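Local coordinates for protein probable glutamine synthetase (Pseudomonas aeruginosa, PDB 4HPP) that belongs to the glutamine synthetase family, with a beta-sheet N-terminal domain joined to a catalytic domain that carries a magnesium ion and a bound glutamic acid, at residues T14-R24 with C39-L48. Residues are numbered along the deposited sequence; the frame is centred on the assembly and turned at random.
Sequences TTDLAGITRGR and CGWVPANSSL
Trp41 meets Thr14 and Arg22 in a buried contact within the N-terminal domain, apolar round the indole and polar round Arg24, where the beta hairpin formed by strands 9-15 and 21-27 packs on the chain of 39-48. Strands 21-27 and 39-41 are the outermost strands of one five-stranded sheet; Trp41, on 39-41, packs on both strands of the hairpin. It turns its ring toward them through a chi1 of -162°, Trp41 CG opposite the backbone N. Trp41 CH2 lies 3.5 Å from Arg22 CB, which approaches obliquely, and Thr14 CG2 sits 3.7 Å above the ring plane, near the rim. On the other side Asn45 ND2 lies over the ring centre, so the indole is held between hairpin and 3-10 segment 43-47. Arg24, extended from CG to NE, reaches across to Gly40, its NE 3.9 Å from Trp41 CE3 at the ring edge. Gly40 O lies over the centre of the guanidinium face, 3.0 Å from Arg24 CZ, where the N-H groups do not point; the attraction is probably electrostatic. A water at the guanidinium edge joins Arg24 NH1 to Gly40 N. In the hairpin's type I turn, Asp16 OD2 takes the backbone N-H groups of Ala18, weakly, and Ile20, while OD1 forms a salt bridge with Arg22 NH1 through its syn lone pair, tilted from the guanidinium plane. A second water donates to Asp16 OD1 and, weakly, to Asn45 O. Ile20 CG2 and Leu48 CD1 lie over opposite faces of the Arg22 guanidinium near its rim, Leu48 CD1 3.6 Å from Arg22 NH2; its other nitrogens reach Asp52 and the Ala147 carbonyl of a second subunit. Arg24 thus approaches Gly40 directly without hydrogen-bond geometry, two waters carry the bonds between the segments, and the buried Arg22 charge, flanked by two carboxylates, is probably well compensated.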
loop_
_atom_site.group_PDB
_atom_site.type_symbol
_atom_site.label_atom_id
_atom_site.label_comp_id
_atom_site.label_asym_id
_atom_site.label_seq_id
_atom_site.Cartn_x
_atom_site.Cartn_y
_atom_site.Cartn_z
ATOM N N THR A 14 18.458 -35.027 11.751
ATOM C CA THR A 14 19.031 -35.530 12.995
ATOM C C THR A 14 19.134 -34.333 13.878
ATOM O O THR A 14 19.244 -33.200 13.379
ATOM C CB THR A 14 20.417 -36.122 12.783
ATOM O OG1 THR A 14 20.894 -36.699 14.013
ATOM C CG2 THR A 14 21.346 -35.086 12.181
ATOM N N THR A 15 19.046 -34.552 15.184
ATOM C CA THR A 15 19.184 -33.461 16.134
ATOM C C THR A 15 20.532 -33.681 16.801
ATOM O O THR A 15 20.744 -34.722 17.413
ATOM C CB THR A 15 18.017 -33.456 17.118
ATOM O OG1 THR A 15 16.826 -33.242 16.367
ATOM C CG2 THR A 15 18.164 -32.378 18.215
ATOM N N ASP A 16 21.465 -32.739 16.621
ATOM C CA ASP A 16 22.835 -33.014 17.014
ATOM C C ASP A 16 23.033 -32.674 18.448
ATOM O O ASP A 16 22.071 -32.330 19.141
ATOM C CB ASP A 16 23.865 -32.339 16.104
ATOM C CG ASP A 16 23.795 -30.856 16.163
ATOM O OD1 ASP A 16 24.212 -30.184 15.190
ATOM O OD2 ASP A 16 23.319 -30.368 17.193
ATOM N N LEU A 17 24.289 -32.789 18.886
ATOM C CA LEU A 17 24.611 -32.762 20.316
ATOM C C LEU A 17 24.531 -31.332 20.786
ATOM O O LEU A 17 24.502 -31.008 22.031
ATOM C CB LEU A 17 26.007 -33.341 20.570
ATOM C CG LEU A 17 26.210 -34.745 20.037
ATOM C CD1 LEU A 17 27.669 -35.067 20.234
ATOM C CD2 LEU A 17 25.314 -35.741 20.740
ATOM N N ALA A 18 24.463 -30.489 19.766
ATOM C CA ALA A 18 24.327 -29.047 19.962
ATOM C C ALA A 18 22.826 -28.624 20.070
ATOM O O ALA A 18 22.481 -27.440 20.220
ATOM C CB ALA A 18 25.093 -28.313 18.852
ATOM N N GLY A 19 21.943 -29.621 20.001
ATOM C CA GLY A 19 20.503 -29.421 20.129
ATOM C C GLY A 19 19.925 -28.753 18.915
ATOM O O GLY A 19 18.802 -28.242 18.981
ATOM N N ILE A 20 20.670 -28.788 17.806
ATOM C CA ILE A 20 20.189 -28.321 16.489
ATOM C C ILE A 20 19.730 -29.483 15.600
ATOM O O ILE A 20 20.412 -30.518 15.528
ATOM C CB ILE A 20 21.290 -27.513 15.744
ATOM C CG1 ILE A 20 21.462 -26.115 16.340
ATOM C CG2 ILE A 20 20.837 -27.137 14.342
ATOM C CD1 ILE A 20 21.909 -26.112 17.768
ATOM N N THR A 21 18.599 -29.312 14.904
ATOM C CA THR A 21 18.044 -30.323 13.973
ATOM C C THR A 21 18.398 -29.917 12.574
ATOM O O THR A 21 18.018 -28.824 12.133
ATOM C CB THR A 21 16.522 -30.320 14.035
ATOM O OG1 THR A 21 16.167 -30.181 15.381
ATOM C CG2 THR A 21 15.889 -31.558 13.539
ATOM N N ARG A 22 19.063 -30.823 11.870
ATOM C CA ARG A 22 19.706 -30.593 10.596
ATOM C C ARG A 22 19.295 -31.709 9.645
ATOM O O ARG A 22 18.959 -32.805 10.107
ATOM C CB ARG A 22 21.207 -30.649 10.831
ATOM C CG ARG A 22 21.699 -29.404 11.585
ATOM C CD ARG A 22 22.996 -29.562 12.375
ATOM N NE ARG A 22 23.691 -28.316 12.174
ATOM C CZ ARG A 22 24.262 -27.525 13.099
ATOM N NH1 ARG A 22 24.394 -27.823 14.378
ATOM N NH2 ARG A 22 24.780 -26.412 12.689
ATOM N N GLY A 23 19.308 -31.455 8.332
ATOM C CA GLY A 23 19.113 -32.540 7.412
ATOM C C GLY A 23 19.200 -32.094 5.990
ATOM O O GLY A 23 19.776 -31.036 5.699
ATOM N N ARG A 24 18.580 -32.894 5.106
ATOM C CA ARG A 24 18.687 -32.731 3.673
ATOM C C ARG A 24 17.383 -33.159 3.110
ATOM O O ARG A 24 16.727 -34.005 3.703
ATOM C CB ARG A 24 19.709 -33.712 3.125
ATOM C CG ARG A 24 21.122 -33.256 3.334
ATOM C CD ARG A 24 22.108 -34.222 2.736
ATOM N NE ARG A 24 23.406 -33.998 3.336
ATOM C CZ ARG A 24 24.503 -34.622 2.943
ATOM N NH1 ARG A 24 24.397 -35.504 1.962
ATOM N NH2 ARG A 24 25.684 -34.383 3.543
ATOM N N CYS A 39 20.266 -40.607 3.391
ATOM C CA CYS A 39 21.079 -39.577 2.722
ATOM C C CYS A 39 22.439 -39.474 3.359
ATOM O O CYS A 39 22.601 -39.816 4.537
ATOM C CB CYS A 39 20.417 -38.196 2.823
ATOM S SG CYS A 39 20.355 -37.462 4.485
ATOM N N GLY A 40 23.412 -38.955 2.615
ATOM C CA GLY A 40 24.749 -38.752 3.164
ATOM C C GLY A 40 24.780 -37.827 4.383
ATOM O O GLY A 40 23.863 -37.066 4.624
ATOM N N TRP A 41 25.829 -37.922 5.185
ATOM C CA TRP A 41 26.031 -36.999 6.311
ATOM C C TRP A 41 27.474 -37.066 6.678
ATOM O O TRP A 41 28.140 -38.051 6.369
ATOM C CB TRP A 41 25.138 -37.417 7.482
ATOM C CG TRP A 41 24.941 -36.339 8.486
ATOM C CD1 TRP A 41 25.389 -36.305 9.804
ATOM C CD2 TRP A 41 24.280 -35.039 8.269
ATOM N NE1 TRP A 41 25.032 -35.108 10.410
ATOM C CE2 TRP A 41 24.347 -34.323 9.542
ATOM C CE3 TRP A 41 23.633 -34.449 7.208
ATOM C CZ2 TRP A 41 23.791 -33.071 9.698
ATOM C CZ3 TRP A 41 23.064 -33.202 7.389
ATOM C CH2 TRP A 41 23.156 -32.519 8.584
ATOM N N VAL A 42 27.999 -36.034 7.309
ATOM C CA VAL A 42 29.473 -35.892 7.522
ATOM C C VAL A 42 29.671 -35.993 9.047
ATOM O O VAL A 42 28.996 -35.283 9.787
ATOM C CB VAL A 42 29.980 -34.550 6.912
ATOM C CG1 VAL A 42 31.405 -34.203 7.328
ATOM C CG2 VAL A 42 29.867 -34.575 5.392
ATOM N N PRO A 43 30.541 -36.909 9.532
ATOM C CA PRO A 43 30.704 -37.093 10.983
ATOM C C PRO A 43 31.129 -35.816 11.717
ATOM O O PRO A 43 30.702 -35.585 12.869
ATOM C CB PRO A 43 31.832 -38.120 11.078
ATOM C CG PRO A 43 31.849 -38.814 9.758
ATOM C CD PRO A 43 31.543 -37.701 8.794
ATOM N N ALA A 44 31.941 -34.992 11.051
ATOM C CA ALA A 44 32.471 -33.769 11.660
ATOM C C ALA A 44 31.381 -32.733 12.015
ATOM O O ALA A 44 31.659 -31.804 12.812
ATOM C CB ALA A 44 33.581 -33.143 10.805
ATOM N N ASN A 45 30.168 -32.908 11.460
ATOM C CA ASN A 45 29.013 -32.044 11.792
ATOM C C ASN A 45 28.651 -32.166 13.265
ATOM O O ASN A 45 28.167 -31.211 13.879
ATOM C CB ASN A 45 27.787 -32.392 10.966
ATOM C CG ASN A 45 27.984 -32.122 9.496
ATOM O OD1 ASN A 45 28.824 -31.325 9.117
ATOM N ND2 ASN A 45 27.187 -32.776 8.656
ATOM N N SER A 46 28.921 -33.343 13.828
ATOM C CA SER A 46 28.709 -33.589 15.252
ATOM C C SER A 46 29.728 -32.862 16.152
ATOM O O SER A 46 29.542 -32.785 17.376
ATOM C CB SER A 46 28.699 -35.085 15.543
ATOM O OG SER A 46 27.827 -35.766 14.652
ATOM N N SER A 47 30.767 -32.280 15.569
ATOM C CA SER A 47 31.589 -31.381 16.368
ATOM C C SER A 47 31.205 -29.899 16.217
ATOM O O SER A 47 31.966 -29.047 16.695
ATOM C CB SER A 47 33.094 -31.550 16.060
ATOM O OG SER A 47 33.523 -32.909 15.953
ATOM N N LEU A 48 30.097 -29.557 15.529
ATOM C CA LEU A 48 29.734 -28.123 15.445
ATOM C C LEU A 48 29.180 -27.661 16.757
ATOM O O LEU A 48 28.329 -28.327 17.339
ATOM C CB LEU A 48 28.743 -27.770 14.338
ATOM C CG LEU A 48 29.132 -27.830 12.844
ATOM C CD1 LEU A 48 27.910 -28.008 11.954
ATOM C CD2 LEU A 48 29.936 -26.647 12.357
HETATM O O HOH W 1 25.298 -31.421 13.226
HETATM O O HOH W 2 22.690 -37.242 0.396
#